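Local coordinates for protein Myo-inositol phosphohydrolase (Mitsuokella multacida, PDB 4WU3) that binds inositol-(1,3,4,5)-tetrakisphosphate and, as a PTP-like phytase, probably removes phosphate groups from myo-inositol phosphates such as inositol hexakisphosphate, at residues A[59-62]-A[63-66]; A[97-100]-A[101-105]; A[522-525]-A[526-530]; A[600-603]-A[604-607]. The protein carries 2 engineered substitutions. One frame throughout, in Å; residues are numbered along the deposited sequence.

Interaction 1. Residues A[59-62]-A[63-66]; sequences QLPR and NFRM
A type II beta turn from P61 to F64 leads the chain into the edge strand 65-66. Its closing bond, F64 N to P61 O, is weak, at 3.3 Å with an N-H...O angle of 140°. The backbone identifies the turn type: an extended R62 is followed by N63 with a positive phi. Ahead of the turn, L60 reaches the F64 ring with both methyls: CD2 lies over the ring centre, 4.3 Å from the centroid and 5° off the normal, a CH-pi contact, while CD1 meets F64 CD2 at 3.8 Å. The F64 ring is carried to L60 by its first torsion, with CG anti to the backbone N. At the two central positions of the turn, R62 and N63 lie side by side, pointing the same way, guanidinium and amide planes 33° apart. They do not bond directly; water 1 accepts from R62 NH2 at 3.3 Å and from N63 ND2 at 3.0 Å. N63 ND2 also donates to A244 O. The backbone O of N63 takes an in-plane bond from R65 NH1 (3.0 Å), and R65 NH1 reaches G245 O as well. P61 packs against helix 99-108, and the R62 side chain comes to about 8 Å from a bound inositol tetrakisphosphate. With its own closing bond weak, the turn is supplemented by backbone bonding of R62 with S95 and of R65 with A93 of strand 91-94, by the R65 bond to the N63 carbonyl, by the L60-F64 contact and by the N63 link to A244; the shared water couples R62 and N63 without a direct bond.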
loop_
_atom_site.group_PDB
_atom_site.type_symbol
_atom_site.label_atom_id
_atom_site.label_comp_id
_atom_site.label_asym_id
_atom_site.label_seq_id
_atom_site.Cartn_x
_atom_site.Cartn_y
_atom_site.Cartn_z
ATOM N N GLN A 59 -36.220 4.109 -5.988
ATOM C CA GLN A 59 -35.800 2.742 -5.714
ATOM C C GLN A 59 -34.774 2.738 -4.589
ATOM O O GLN A 59 -34.167 3.770 -4.285
ATOM C CB GLN A 59 -35.170 2.128 -6.962
ATOM C CG GLN A 59 -33.845 2.780 -7.333
ATOM C CD GLN A 59 -33.214 2.203 -8.585
ATOM O OE1 GLN A 59 -33.717 1.247 -9.172
ATOM N NE2 GLN A 59 -32.100 2.799 -9.007
ATOM N N LEU A 60 -34.574 1.580 -3.970
ATOM C CA LEU A 60 -33.458 1.406 -3.065
ATOM C C LEU A 60 -32.183 1.454 -3.895
ATOM O O LEU A 60 -32.158 0.970 -5.026
ATOM C CB LEU A 60 -33.556 0.070 -2.339
ATOM C CG LEU A 60 -34.629 -0.058 -1.268
ATOM C CD1 LEU A 60 -34.572 -1.445 -0.651
ATOM C CD2 LEU A 60 -34.462 1.004 -0.189
ATOM N N PRO A 61 -31.115 2.038 -3.341
ATOM C CA PRO A 61 -29.880 2.135 -4.097
ATOM C C PRO A 61 -29.105 0.831 -4.160
ATOM O O PRO A 61 -29.453 -0.145 -3.512
ATOM C CB PRO A 61 -29.083 3.174 -3.328
ATOM C CG PRO A 61 -29.539 3.028 -1.919
ATOM C CD PRO A 61 -30.994 2.637 -2.000
ATOM N N ARG A 62 -28.044 0.867 -4.955
ATOM C CA ARG A 62 -27.095 -0.212 -5.137
ATOM C C ARG A 62 -26.550 -0.754 -3.819
ATOM O O ARG A 62 -26.171 0.004 -2.929
ATOM C CB ARG A 62 -25.950 0.328 -6.003
ATOM C CG ARG A 62 -24.778 -0.609 -6.237
ATOM C CD ARG A 62 -23.706 0.107 -7.037
ATOM N NE ARG A 62 -22.583 -0.765 -7.370
ATOM C CZ ARG A 62 -21.381 -0.326 -7.720
ATOM N NH1 ARG A 62 -21.137 0.976 -7.782
ATOM N NH2 ARG A 62 -20.422 -1.186 -8.006
ATOM N N ASN A 63 -26.527 -2.077 -3.708
ATOM C CA ASN A 63 -25.941 -2.763 -2.564
ATOM C C ASN A 63 -26.581 -2.410 -1.240
ATOM O O ASN A 63 -25.937 -2.494 -0.198
ATOM C CB ASN A 63 -24.430 -2.494 -2.501
ATOM C CG ASN A 63 -23.679 -3.242 -3.577
ATOM O OD1 ASN A 63 -24.040 -4.374 -3.912
ATOM N ND2 ASN A 63 -22.654 -2.611 -4.146
ATOM N N PHE A 64 -27.845 -2.025 -1.266
ATOM C CA PHE A 64 -28.542 -1.753 -0.023
ATOM C C PHE A 64 -28.678 -3.036 0.803
ATOM O O PHE A 64 -29.031 -4.086 0.277
ATOM C CB PHE A 64 -29.932 -1.179 -0.271
ATOM C CG PHE A 64 -30.697 -0.945 0.996
ATOM C CD1 PHE A 64 -30.569 0.249 1.689
ATOM C CD2 PHE A 64 -31.497 -1.935 1.523
ATOM C CE1 PHE A 64 -31.240 0.452 2.872
ATOM C CE2 PHE A 64 -32.172 -1.732 2.706
ATOM C CZ PHE A 64 -32.040 -0.542 3.384
ATOM N N ARG A 65 -28.407 -2.954 2.096
ATOM C CA ARG A 65 -28.748 -4.053 2.990
ATOM C C ARG A 65 -28.985 -3.535 4.386
ATOM O O ARG A 65 -28.474 -2.487 4.768
ATOM C CB ARG A 65 -27.666 -5.133 3.016
ATOM C CG ARG A 65 -26.347 -4.727 3.674
ATOM C CD ARG A 65 -25.444 -3.993 2.696
ATOM N NE ARG A 65 -24.036 -4.080 3.066
ATOM C CZ ARG A 65 -23.049 -3.519 2.374
ATOM N NH1 ARG A 65 -23.308 -2.822 1.284
ATOM N NH2 ARG A 65 -21.802 -3.646 2.771
ATOM N N MET A 66 -29.804 -4.265 5.129
ATOM C CA MET A 66 -29.997 -4.001 6.533
ATOM C C MET A 66 -29.289 -5.090 7.315
ATOM O O MET A 66 -29.098 -6.191 6.821
ATOM C CB MET A 66 -31.482 -3.971 6.863
ATOM C CG MET A 66 -32.128 -2.659 6.448
ATOM S SD MET A 66 -33.906 -2.720 6.500
ATOM C CE MET A 66 -34.230 -3.151 8.206
HETATM O O HOH W 1 -21.275 -3.936 -6.460
#

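Interaction 2. Residues A[97-100]-A[101-105]; sequences FSEK and ELEAI
F97 CG and S98 OG both lie between the backbone N and the carbonyl carbon of their residues (chi1 42° and 78°), which turns the F97 ring toward L102 and I105 and S98 OG toward the open first turn of helix 99-108. E101 N donates to S98 OG at 3.2 Å. In return, the E101 chain, extended beyond CG, runs back toward the helix start because CG lies beside the backbone N, and OE1 accepts from S98 N at 2.8 Å with a nearly straight N-H...O angle of 169°. That donor meets OE1 on its anti side, somewhat out of the carboxylate plane. The other oxygen, E101 OE2, forms a salt bridge with R54 and a hydrogen bond with Q59. D56 OD1 bonds both S98 OG and K100 N, supplementing the cap.

On the apolar side, L102 CD1 sits 4.0 Å above one face of the F97 ring, displaced toward its rim, and L102 CB is 3.8 Å from F97 CD1. I105 CD1 approaches F97 CD2 at 3.9 Å, the two side chains crossing at about a right angle. Along the outer side, E99 OE2 and E103 OE2 are 4.4 Å apart; such like charges would probably repel, but E99 pairs with R193 and E103 OE2 with H202 NE2.

The reciprocal S98 and E101 bonds make a capping box, with S98 as N-cap, typical of a helix start where backbone N-H groups lack partners in a preceding turn.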
loop_
_atom_site.group_PDB
_atom_site.type_symbol
_atom_site.label_atom_id
_atom_site.label_comp_id
_atom_site.label_asym_id
_atom_site.label_seq_id
_atom_site.Cartn_x
_atom_site.Cartn_y
_atom_site.Cartn_z
ATOM N N PHE A 97 -26.563 7.482 -2.916
ATOM C CA PHE A 97 -27.972 7.510 -3.285
ATOM C C PHE A 97 -28.392 8.866 -3.857
ATOM O O PHE A 97 -27.898 9.929 -3.435
ATOM C CB PHE A 97 -28.859 7.170 -2.066
ATOM C CG PHE A 97 -28.421 7.827 -0.771
ATOM C CD1 PHE A 97 -28.628 9.180 -0.552
ATOM C CD2 PHE A 97 -27.811 7.080 0.233
ATOM C CE1 PHE A 97 -28.220 9.779 0.628
ATOM C CE2 PHE A 97 -27.411 7.672 1.424
ATOM C CZ PHE A 97 -27.612 9.024 1.620
ATOM N N SER A 98 -29.301 8.819 -4.832
ATOM C CA SER A 98 -30.016 10.006 -5.281
ATOM C C SER A 98 -31.037 10.391 -4.218
ATOM O O SER A 98 -31.226 9.682 -3.222
ATOM C CB SER A 98 -30.737 9.738 -6.608
ATOM O OG SER A 98 -31.935 9.010 -6.394
ATOM N N GLU A 99 -31.712 11.510 -4.421
ATOM C CA GLU A 99 -32.708 11.953 -3.450
ATOM C C GLU A 99 -33.883 10.969 -3.342
ATOM O O GLU A 99 -34.316 10.637 -2.249
ATOM C CB GLU A 99 -33.219 13.336 -3.832
ATOM C CG GLU A 99 -34.059 13.988 -2.761
ATOM C CD GLU A 99 -34.438 15.411 -3.125
ATOM O OE1 GLU A 99 -34.601 15.685 -4.331
ATOM O OE2 GLU A 99 -34.582 16.248 -2.216
ATOM N N LYS A 100 -34.406 10.509 -4.475
ATOM C CA LYS A 100 -35.479 9.512 -4.450
ATOM C C LYS A 100 -35.024 8.190 -3.823
ATOM O O LYS A 100 -35.823 7.476 -3.209
ATOM C CB LYS A 100 -36.026 9.261 -5.855
ATOM C CG LYS A 100 -36.792 10.439 -6.441
ATOM C CD LYS A 100 -37.432 10.086 -7.776
ATOM C CE LYS A 100 -37.933 11.328 -8.497
ATOM N NZ LYS A 100 -38.986 12.002 -7.706
ATOM N N GLU A 101 -33.747 7.850 -3.967
ATOM C CA GLU A 101 -33.249 6.626 -3.327
ATOM C C GLU A 101 -33.163 6.814 -1.814
ATOM O O GLU A 101 -33.442 5.892 -1.050
ATOM C CB GLU A 101 -31.905 6.196 -3.921
ATOM C CG GLU A 101 -32.022 5.719 -5.366
ATOM C CD GLU A 101 -30.686 5.512 -6.050
ATOM O OE1 GLU A 101 -29.714 6.253 -5.755
ATOM O OE2 GLU A 101 -30.625 4.605 -6.913
ATOM N N LEU A 102 -32.804 8.014 -1.372
ATOM C CA LEU A 102 -32.833 8.298 0.060
ATOM C C LEU A 102 -34.267 8.160 0.572
ATOM O O LEU A 102 -34.509 7.553 1.623
ATOM C CB LEU A 102 -32.284 9.689 0.379
ATOM C CG LEU A 102 -32.407 10.128 1.847
ATOM C CD1 LEU A 102 -31.613 9.222 2.774
ATOM C CD2 LEU A 102 -31.982 11.570 2.051
ATOM N N GLU A 103 -35.218 8.707 -0.183
ATOM C CA GLU A 103 -36.629 8.647 0.215
ATOM C C GLU A 103 -37.076 7.190 0.364
ATOM O O GLU A 103 -37.766 6.840 1.327
ATOM C CB GLU A 103 -37.501 9.425 -0.772
ATOM C CG GLU A 103 -37.391 10.934 -0.586
ATOM C CD GLU A 103 -37.800 11.732 -1.815
ATOM O OE1 GLU A 103 -38.424 11.170 -2.742
ATOM O OE2 GLU A 103 -37.488 12.939 -1.854
ATOM N N ALA A 104 -36.637 6.335 -0.555
ATOM C CA ALA A 104 -36.909 4.909 -0.450
ATOM C C ALA A 104 -36.257 4.289 0.793
ATOM O O ALA A 104 -36.854 3.424 1.451
ATOM C CB ALA A 104 -36.440 4.186 -1.698
ATOM N N ILE A 105 -35.031 4.715 1.110
ATOM C CA ILE A 105 -34.360 4.238 2.332
ATOM C C ILE A 105 -35.128 4.654 3.596
ATOM O O ILE A 105 -35.400 3.842 4.469
ATOM C CB ILE A 105 -32.921 4.770 2.437
ATOM C CG1 ILE A 105 -32.034 4.127 1.367
ATOM C CG2 ILE A 105 -32.373 4.492 3.825
ATOM C CD1 ILE A 105 -30.618 4.660 1.333
HETATM O O HOH W 2 -38.698 13.288 -4.576
#

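Interaction 3. Residues A[522-525]-A[526-530]; sequences EFIN and FTRTM
T527 CG2 lies over one face of the F523 ring, 3.8 Å from its centroid and 21° off the normal, a CH-pi contact. The methyl is displaced toward the rim, closest to F523 CZ at 3.5 Å. The same threonine turns its hydroxyl back on the helix: with OG1 between the backbone N and the carbonyl carbon, it donates to I524 O at 2.6 Å, in the carbonyl plane and on a lone pair. I524 O also accepts from R528 N (3.0 Å), so two donors grip one carbonyl, the amide approaching nearly along the C=O axis.

Next in sequence, N525 and R528 extend side by side. R528 NE donates to N525 OD1 at 3.2 Å with an N-H...O angle of 176°, the oxygen lying in the guanidinium plane and at its edge. The amide and guanidinium planes are 30° apart. I524 CG2 covers one face of the guanidinium, 3.8 Å above its plane and off-centre. R528 is held at NE by N525 OD1 and at NH2 by F618 O; water 3 donates to N525 OD1 and is only weakly bonded by R528 NH2.

These are local contacts of the last turns of helix 517-529, which the chain leaves at M530, within the region matched by the PTP-like phytase family. In the outer shell, the F523 ring meets that of F538, and F526 meets Y417 edge-to-face. The helix lays F523 and F526 against L536 of strand 535-539, while I524 and T527 face M557 of helix 545-558; strand 503-509 meets E522 and F523 through I507.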
loop_
_atom_site.group_PDB
_atom_site.type_symbol
_atom_site.label_atom_id
_atom_site.label_comp_id
_atom_site.label_asym_id
_atom_site.label_seq_id
_atom_site.Cartn_x
_atom_site.Cartn_y
_atom_site.Cartn_z
ATOM N N GLU A 522 -10.883 37.630 16.984
ATOM C CA GLU A 522 -10.051 38.185 18.042
ATOM C C GLU A 522 -9.484 39.511 17.573
ATOM O O GLU A 522 -9.509 40.481 18.310
ATOM C CB GLU A 522 -8.930 37.224 18.463
ATOM C CG GLU A 522 -8.008 37.785 19.542
ATOM C CD GLU A 522 -7.253 36.717 20.321
ATOM O OE1 GLU A 522 -7.301 35.526 19.940
ATOM O OE2 GLU A 522 -6.606 37.073 21.331
ATOM N N PHE A 523 -8.994 39.574 16.344
ATOM C CA PHE A 523 -8.467 40.835 15.852
ATOM C C PHE A 523 -9.539 41.920 15.723
ATOM O O PHE A 523 -9.295 43.077 16.058
ATOM C CB PHE A 523 -7.759 40.677 14.516
ATOM C CG PHE A 523 -7.215 41.975 13.973
ATOM C CD1 PHE A 523 -6.194 42.646 14.637
ATOM C CD2 PHE A 523 -7.726 42.528 12.822
ATOM C CE1 PHE A 523 -5.695 43.853 14.155
ATOM C CE2 PHE A 523 -7.237 43.734 12.334
ATOM C CZ PHE A 523 -6.218 44.398 13.000
ATOM N N ILE A 524 -10.712 41.570 15.219
ATOM C CA ILE A 524 -11.758 42.569 15.034
ATOM C C ILE A 524 -12.195 43.127 16.390
ATOM O O ILE A 524 -12.303 44.345 16.585
ATOM C CB ILE A 524 -12.945 41.981 14.262
ATOM C CG1 ILE A 524 -12.494 41.659 12.832
ATOM C CG2 ILE A 524 -14.138 42.934 14.270
ATOM C CD1 ILE A 524 -13.471 40.823 12.049
ATOM N N ASN A 525 -12.404 42.232 17.340
ATOM C CA ASN A 525 -12.690 42.650 18.691
ATOM C C ASN A 525 -11.597 43.584 19.207
ATOM O O ASN A 525 -11.892 44.635 19.760
ATOM C CB ASN A 525 -12.868 41.432 19.593
ATOM C CG ASN A 525 -14.129 40.659 19.264
ATOM O OD1 ASN A 525 -15.020 41.159 18.570
ATOM N ND2 ASN A 525 -14.215 39.437 19.762
ATOM N N PHE A 526 -10.335 43.226 18.999
ATOM C CA PHE A 526 -9.245 44.105 19.413
ATOM C C PHE A 526 -9.421 45.489 18.810
ATOM O O PHE A 526 -9.272 46.482 19.511
ATOM C CB PHE A 526 -7.880 43.531 19.019
ATOM C CG PHE A 526 -6.726 44.452 19.309
ATOM C CD1 PHE A 526 -6.115 44.441 20.526
ATOM C CD2 PHE A 526 -6.257 45.319 18.362
ATOM C CE1 PHE A 526 -5.052 45.285 20.798
ATOM C CE2 PHE A 526 -5.200 46.166 18.631
ATOM C CZ PHE A 526 -4.598 46.151 19.854
ATOM N N THR A 527 -9.744 45.567 17.517
ATOM C CA THR A 527 -9.830 46.869 16.859
ATOM C C THR A 527 -10.976 47.708 17.395
ATOM O O THR A 527 -10.924 48.926 17.330
ATOM C CB THR A 527 -10.010 46.784 15.322
ATOM O OG1 THR A 527 -11.239 46.112 15.009
ATOM C CG2 THR A 527 -8.841 46.074 14.670
ATOM N N ARG A 528 -12.021 47.072 17.902
ATOM C CA ARG A 528 -13.172 47.822 18.396
ATOM C C ARG A 528 -12.876 48.627 19.661
ATOM O O ARG A 528 -13.496 49.655 19.894
ATOM C CB ARG A 528 -14.295 46.876 18.734
ATOM C CG ARG A 528 -14.814 46.022 17.611
ATOM C CD ARG A 528 -15.823 45.169 18.328
ATOM N NE ARG A 528 -16.308 43.986 17.668
ATOM C CZ ARG A 528 -17.199 44.019 16.698
ATOM N NH1 ARG A 528 -17.658 45.187 16.248
ATOM N NH2 ARG A 528 -17.602 42.888 16.180
ATOM N N THR A 529 -11.952 48.144 20.486
ATOM C CA THR A 529 -11.696 48.749 21.795
ATOM C C THR A 529 -10.352 49.470 21.852
ATOM O O THR A 529 -10.040 50.112 22.851
ATOM C CB THR A 529 -11.668 47.682 22.895
ATOM O OG1 THR A 529 -10.515 46.860 22.734
ATOM C CG2 THR A 529 -12.797 46.784 22.788
ATOM N N MET A 530 -9.539 49.349 20.807
ATOM C CA MET A 530 -8.211 49.925 20.861
ATOM C C MET A 530 -8.316 51.446 20.859
ATOM O O MET A 530 -9.274 52.012 20.334
ATOM C CB MET A 530 -7.333 49.428 19.709
ATOM C CG MET A 530 -7.625 50.048 18.353
ATOM S SD MET A 530 -6.697 49.200 17.052
ATOM C CE MET A 530 -7.083 50.250 15.670
HETATM O O HOH W 3 -15.744 40.049 15.952
#

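Interaction 4. Residues A[600-603]-A[604-607]; sequences AHMI and EKFY
The extended K605 chain crosses H601 obliquely, its CE meeting ring carbon CE1 at 3.5 Å. H601 is swung toward it by a chi1 of -168°, which places CG anti to the backbone N. K605 NZ comes 3.8 Å from H601 CE1, and the contact is made with ring carbon, without a hydrogen bond between the two side chains. Their proximity could disfavour a positive charge on the imidazole. M602, bent at chi2 and chi3, reaches the same lysine: it brings SD to 4.0 Å from K605 CD and crosses the chain obliquely, so that the aliphatic length of K605 has H601 near its end and M602 near its middle.

Helical bonds hold this spacing: K605 N to H601 O at 3.2 Å, F606 N to M602 O at 2.9 Å and Y607 N to I603 O at 3.1 Å.

Helix 593-613 also carries Y596 of the inositol tetrakisphosphate pocket, but the A600 side chain is about 12 Å from the ligand, so this is packing near the pocket and not part of it. E604 forms a salt bridge with K374. The helix presents I603 and F606 to M556 of helix 545-558, I603 and Y607 to helix 564-573, and M602 and K605 to W622 of helix 622-626; the W622 ring also meets F606 edge-to-face.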
loop_
_atom_site.group_PDB
_atom_site.type_symbol
_atom_site.label_atom_id
_atom_site.label_comp_id
_atom_site.label_asym_id
_atom_site.label_seq_id
_atom_site.Cartn_x
_atom_site.Cartn_y
_atom_site.Cartn_z
ATOM N N ALA A 600 -6.579 32.665 -1.136
ATOM C CA ALA A 600 -7.090 33.432 -2.241
ATOM C C ALA A 600 -8.602 33.545 -2.134
ATOM O O ALA A 600 -9.167 34.603 -2.340
ATOM C CB ALA A 600 -6.696 32.771 -3.549
ATOM N N HIS A 601 -9.247 32.442 -1.792
ATOM C CA HIS A 601 -10.696 32.384 -1.702
ATOM C C HIS A 601 -11.201 33.213 -0.524
ATOM O O HIS A 601 -12.107 34.038 -0.679
ATOM C CB HIS A 601 -11.111 30.926 -1.516
ATOM C CG HIS A 601 -12.575 30.677 -1.683
ATOM N ND1 HIS A 601 -13.378 30.253 -0.650
ATOM C CD2 HIS A 601 -13.375 30.763 -2.768
ATOM C CE1 HIS A 601 -14.614 30.099 -1.089
ATOM N NE2 HIS A 601 -14.638 30.404 -2.371
ATOM N N MET A 602 -10.609 32.995 0.650
ATOM C CA MET A 602 -11.113 33.579 1.879
ATOM C C MET A 602 -10.844 35.075 1.991
ATOM O O MET A 602 -11.607 35.777 2.656
ATOM C CB MET A 602 -10.543 32.851 3.104
ATOM C CG MET A 602 -11.010 31.407 3.257
ATOM S SD MET A 602 -12.803 31.211 3.362
ATOM C CE MET A 602 -13.139 31.869 4.985
ATOM N N ILE A 603 -9.776 35.574 1.369
ATOM C CA ILE A 603 -9.497 37.009 1.438
ATOM C C ILE A 603 -10.556 37.793 0.659
ATOM O O ILE A 603 -10.922 38.899 1.054
ATOM C CB ILE A 603 -8.085 37.376 0.947
ATOM C CG1 ILE A 603 -7.761 38.845 1.270
ATOM C CG2 ILE A 603 -7.953 37.151 -0.549
ATOM C CD1 ILE A 603 -7.790 39.185 2.743
ATOM N N GLU A 604 -11.056 37.212 -0.433
ATOM C CA GLU A 604 -12.200 37.775 -1.147
ATOM C C GLU A 604 -13.451 37.761 -0.295
ATOM O O GLU A 604 -14.215 38.734 -0.288
ATOM C CB GLU A 604 -12.507 36.980 -2.406
ATOM C CG GLU A 604 -11.561 37.246 -3.547
ATOM C CD GLU A 604 -11.990 36.561 -4.828
ATOM O OE1 GLU A 604 -12.792 35.603 -4.761
ATOM O OE2 GLU A 604 -11.522 36.980 -5.905
ATOM N N LYS A 605 -13.696 36.646 0.385
ATOM C CA LYS A 605 -14.846 36.574 1.267
ATOM C C LYS A 605 -14.748 37.693 2.290
ATOM O O LYS A 605 -15.705 38.446 2.504
ATOM C CB LYS A 605 -14.956 35.207 1.935
ATOM C CG LYS A 605 -15.526 34.150 0.999
ATOM C CD LYS A 605 -16.056 32.932 1.738
ATOM C CE LYS A 605 -16.851 32.041 0.794
ATOM N NZ LYS A 605 -17.360 30.803 1.451
ATOM N N PHE A 606 -13.580 37.838 2.898
ATOM C CA PHE A 606 -13.433 38.835 3.940
ATOM C C PHE A 606 -13.684 40.239 3.394
ATOM O O PHE A 606 -14.222 41.081 4.089
ATOM C CB PHE A 606 -12.063 38.757 4.600
ATOM C CG PHE A 606 -11.913 39.700 5.739
ATOM C CD1 PHE A 606 -12.338 39.337 6.999
ATOM C CD2 PHE A 606 -11.385 40.967 5.545
ATOM C CE1 PHE A 606 -12.215 40.207 8.051
ATOM C CE2 PHE A 606 -11.260 41.845 6.599
ATOM C CZ PHE A 606 -11.676 41.462 7.852
ATOM N N TYR A 607 -13.297 40.486 2.149
ATOM C CA TYR A 607 -13.604 41.758 1.504
ATOM C C TYR A 607 -15.114 41.981 1.473
ATOM O O TYR A 607 -15.599 43.072 1.808
ATOM C CB TYR A 607 -13.043 41.795 0.090
ATOM C CG TYR A 607 -13.319 43.091 -0.623
ATOM C CD1 TYR A 607 -12.486 44.189 -0.453
ATOM C CD2 TYR A 607 -14.427 43.228 -1.445
ATOM C CE1 TYR A 607 -12.740 45.389 -1.091
ATOM C CE2 TYR A 607 -14.691 44.421 -2.093
ATOM C CZ TYR A 607 -13.844 45.499 -1.912
ATOM O OH TYR A 607 -14.110 46.687 -2.552
#

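How the interactions relate
The four contacts follow one another along the chain in two widely separated groups. Interactions 1 and 2 have centres 9 Å apart and touch through P61 CG and I105 CD1 (3.8 Å); both adjoin the mixed sheet containing strands 65-66, 91-94 and 237-241. Interactions 3 and 4, centres 20 Å apart, meet through I524 CD1 and F606 CE1 (4.2 Å) and share helix 545-558 as a neighbour. Centres of interactions 1 and 3 lie 53 Å apart, on opposite sides of the chain's centre. The two pairs lie in two halves of the chain, each with a five-stranded mixed sheet of the same strand order, consistent with a repeated PTP-like fold.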